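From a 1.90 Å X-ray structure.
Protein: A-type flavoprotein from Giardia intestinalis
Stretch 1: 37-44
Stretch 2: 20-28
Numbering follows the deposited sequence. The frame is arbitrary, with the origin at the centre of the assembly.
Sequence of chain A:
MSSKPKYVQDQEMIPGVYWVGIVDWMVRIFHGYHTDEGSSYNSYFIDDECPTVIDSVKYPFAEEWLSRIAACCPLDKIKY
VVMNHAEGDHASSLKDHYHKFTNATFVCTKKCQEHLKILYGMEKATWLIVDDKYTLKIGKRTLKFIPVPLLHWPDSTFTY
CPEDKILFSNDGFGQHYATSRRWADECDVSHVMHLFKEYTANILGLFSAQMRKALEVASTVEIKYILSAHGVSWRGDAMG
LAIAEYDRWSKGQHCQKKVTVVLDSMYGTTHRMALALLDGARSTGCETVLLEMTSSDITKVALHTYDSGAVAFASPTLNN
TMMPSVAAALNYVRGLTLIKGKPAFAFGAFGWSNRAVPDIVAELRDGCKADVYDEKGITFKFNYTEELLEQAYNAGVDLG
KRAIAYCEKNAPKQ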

# COMPACT_ATOMS: atom_id res chain seq x y z
N GLU A 37 -12.06 6.58 4.80
CA GLU A 37 -13.28 6.14 5.49
C GLU A 37 -14.45 5.72 4.58
O GLU A 37 -15.58 5.70 5.05
CB GLU A 37 -13.71 7.17 6.53
CG GLU A 37 -12.56 7.44 7.50
CD GLU A 37 -12.97 8.25 8.68
OE1 GLU A 37 -13.98 7.91 9.34
OE2 GLU A 37 -12.27 9.24 8.94
N GLY A 38 -14.16 5.34 3.34
CA GLY A 38 -15.20 4.90 2.40
C GLY A 38 -16.04 6.10 1.96
O GLY A 38 -15.59 7.24 2.08
N SER A 39 -17.25 5.85 1.45
CA SER A 39 -18.17 6.94 1.12
C SER A 39 -19.56 6.34 1.12
O SER A 39 -19.75 5.19 1.51
CB SER A 39 -17.82 7.50 -0.27
OG SER A 39 -18.58 8.67 -0.59
N SER A 40 -20.53 7.11 0.64
CA SER A 40 -21.87 6.58 0.33
C SER A 40 -22.38 7.40 -0.83
O SER A 40 -21.90 8.51 -1.06
CB SER A 40 -22.82 6.69 1.53
OG SER A 40 -23.17 8.05 1.81
N TYR A 41 -23.35 6.83 -1.57
CA TYR A 41 -24.04 7.51 -2.66
C TYR A 41 -25.49 7.53 -2.22
O TYR A 41 -26.18 6.51 -2.29
CB TYR A 41 -23.83 6.72 -3.97
CG TYR A 41 -22.36 6.28 -4.06
CD1 TYR A 41 -21.34 7.23 -3.97
CD2 TYR A 41 -22.00 4.93 -4.22
CE1 TYR A 41 -19.99 6.86 -4.01
CE2 TYR A 41 -20.64 4.55 -4.28
CZ TYR A 41 -19.66 5.52 -4.16
OH TYR A 41 -18.31 5.17 -4.17
N ASN A 42 -25.92 8.67 -1.70
CA ASN A 42 -27.23 8.79 -1.12
C ASN A 42 -28.24 9.15 -2.20
O ASN A 42 -27.99 10.05 -3.02
CB ASN A 42 -27.23 9.85 -0.02
CG ASN A 42 -26.20 9.58 1.07
OD1 ASN A 42 -25.90 8.43 1.42
ND2 ASN A 42 -25.65 10.65 1.62
N SER A 43 -29.34 8.41 -2.21
CA SER A 43 -30.48 8.63 -3.10
C SER A 43 -31.67 8.65 -2.17
O SER A 43 -31.62 8.03 -1.13
CB SER A 43 -30.61 7.45 -4.07
OG SER A 43 -31.82 7.56 -4.81
N TYR A 44 -32.75 9.33 -2.55
CA TYR A 44 -33.89 9.49 -1.64
C TYR A 44 -35.20 9.16 -2.34
O TYR A 44 -35.34 9.47 -3.50
CB TYR A 44 -33.95 10.92 -1.07
CG TYR A 44 -32.69 11.23 -0.29
CD1 TYR A 44 -32.55 10.79 1.03
CD2 TYR A 44 -31.61 11.86 -0.91
CE1 TYR A 44 -31.35 11.05 1.74
CE2 TYR A 44 -30.42 12.11 -0.22
CZ TYR A 44 -30.30 11.69 1.11
OH TYR A 44 -29.12 11.95 1.80
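Stretch 2 20-28: VGIVDWMVR

Neighbouring antiparallel strands are held in register by their backbones, while the side chains that share a face decide how the pair is finished. The segment 20-28 of this flavoprotein illustrates the principle. Its residues 22-24 form a short extended strand that runs against strand 39-41 with an angle of 152° between their N-to-C directions, the axes approaching to 4.5 Å. Ile22 pairs with Tyr41 through two hydrogen bonds, Ile22 N to Tyr41 O and Tyr41 N to Ile22 O, both 3.0 Å. Two residues along, Asp24 N donates to Ser39 O at 2.8 Å and Ser39 N to Asp24 O at 3.1 Å. Between these closed rings, Val23 faces Ser40 as a non-hydrogen-bonded pair, and their CA atoms draw in to 4.2 Å.

Tyr41, the residue with the largest covered area, shares its face of the sheet with Ile22 and Asp24, and its side chain reaches both. With chi1 in the m well, its CD2 lies 3.5 Å from Ile22 CD1, an apolar contact, while at the ring edge its OH donates a 2.6 Å hydrogen bond to Asp24 OD2. The other carboxylate oxygen, Asp24 OD1, accepts a weak bond from Val27 N at 3.3 Å, within the turn that follows the strand.

Beyond the bridges the segments stay in touch. Val20, second in covered area, donates from its N to Ser43 O at 2.9 Å and sets CG2 3.5 Å from Ser43 OG. Next to it, Gly21 CA approaches Tyr41 O to 3.2 Å; a CB here would clash with that oxygen. At the other end, Gly38, at positive phi, places its CA 3.4 Å from Val27 O in a CA-H...O contact, and an ideal CB would collide with Asp24 O.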

# COMPACT_ATOMS: atom_id res chain seq x y z
N VAL A 20 -32.59 5.67 0.25
CA VAL A 20 -32.52 4.46 -0.58
C VAL A 20 -31.14 4.39 -1.31
O VAL A 20 -31.02 3.83 -2.39
CB VAL A 20 -33.69 4.40 -1.59
CG1 VAL A 20 -35.05 4.18 -0.84
CG2 VAL A 20 -33.70 5.62 -2.53
N GLY A 21 -30.11 4.96 -0.67
CA GLY A 21 -28.78 5.00 -1.26
C GLY A 21 -28.00 3.74 -0.94
O GLY A 21 -28.57 2.72 -0.56
N ILE A 22 -26.69 3.83 -1.05
CA ILE A 22 -25.84 2.70 -0.65
C ILE A 22 -24.64 3.22 0.10
O ILE A 22 -24.18 4.34 -0.14
CB ILE A 22 -25.41 1.79 -1.83
CG1 ILE A 22 -24.36 2.45 -2.75
CG2 ILE A 22 -26.64 1.29 -2.67
CD1 ILE A 22 -22.86 2.17 -2.33
N VAL A 23 -24.13 2.40 1.01
CA VAL A 23 -22.89 2.75 1.71
C VAL A 23 -21.79 1.99 1.02
O VAL A 23 -21.88 0.75 0.85
CB VAL A 23 -22.92 2.41 3.23
CG1 VAL A 23 -21.57 2.86 3.88
CG2 VAL A 23 -24.08 3.17 3.95
N ASP A 24 -20.77 2.72 0.57
CA ASP A 24 -19.62 2.12 -0.11
C ASP A 24 -18.53 1.92 0.96
O ASP A 24 -17.62 2.74 1.15
CB ASP A 24 -19.15 3.00 -1.28
CG ASP A 24 -18.18 2.28 -2.22
OD1 ASP A 24 -17.61 1.24 -1.82
OD2 ASP A 24 -17.92 2.79 -3.34
N TRP A 25 -18.66 0.81 1.68
CA TRP A 25 -17.74 0.47 2.78
C TRP A 25 -16.29 0.31 2.31
O TRP A 25 -15.35 0.69 3.01
CB TRP A 25 -18.22 -0.83 3.45
CG TRP A 25 -19.55 -0.67 4.19
CD1 TRP A 25 -20.80 -1.07 3.76
CD2 TRP A 25 -19.75 -0.02 5.45
NE1 TRP A 25 -21.75 -0.73 4.70
CE2 TRP A 25 -21.13 -0.11 5.76
CE3 TRP A 25 -18.88 0.60 6.37
CZ2 TRP A 25 -21.66 0.40 6.94
CZ3 TRP A 25 -19.42 1.10 7.56
CH2 TRP A 25 -20.79 1.01 7.82
N MET A 26 -16.09 -0.19 1.11
CA MET A 26 -14.76 -0.63 0.68
C MET A 26 -13.92 0.34 -0.12
O MET A 26 -12.69 0.14 -0.26
CB MET A 26 -14.90 -1.94 -0.08
CG MET A 26 -15.50 -3.00 0.82
SD MET A 26 -15.54 -4.61 0.09
CE MET A 26 -16.67 -4.36 -1.22
N VAL A 27 -14.55 1.38 -0.68
CA VAL A 27 -13.83 2.28 -1.58
C VAL A 27 -12.69 2.98 -0.82
O VAL A 27 -12.89 3.50 0.30
CB VAL A 27 -14.73 3.28 -2.35
CG1 VAL A 27 -15.45 4.28 -1.44
CG2 VAL A 27 -13.93 4.01 -3.46
N ARG A 28 -11.50 2.95 -1.41
CA ARG A 28 -10.33 3.61 -0.80
C ARG A 28 -9.68 4.66 -1.68
O ARG A 28 -9.01 5.56 -1.18
CB ARG A 28 -9.29 2.59 -0.30
CG ARG A 28 -9.76 1.77 0.91
CD ARG A 28 -9.90 2.60 2.19
NE ARG A 28 -10.50 1.79 3.26
CZ ARG A 28 -11.81 1.68 3.50
NH1 ARG A 28 -12.70 2.39 2.80
NH2 ARG A 28 -12.24 0.87 4.47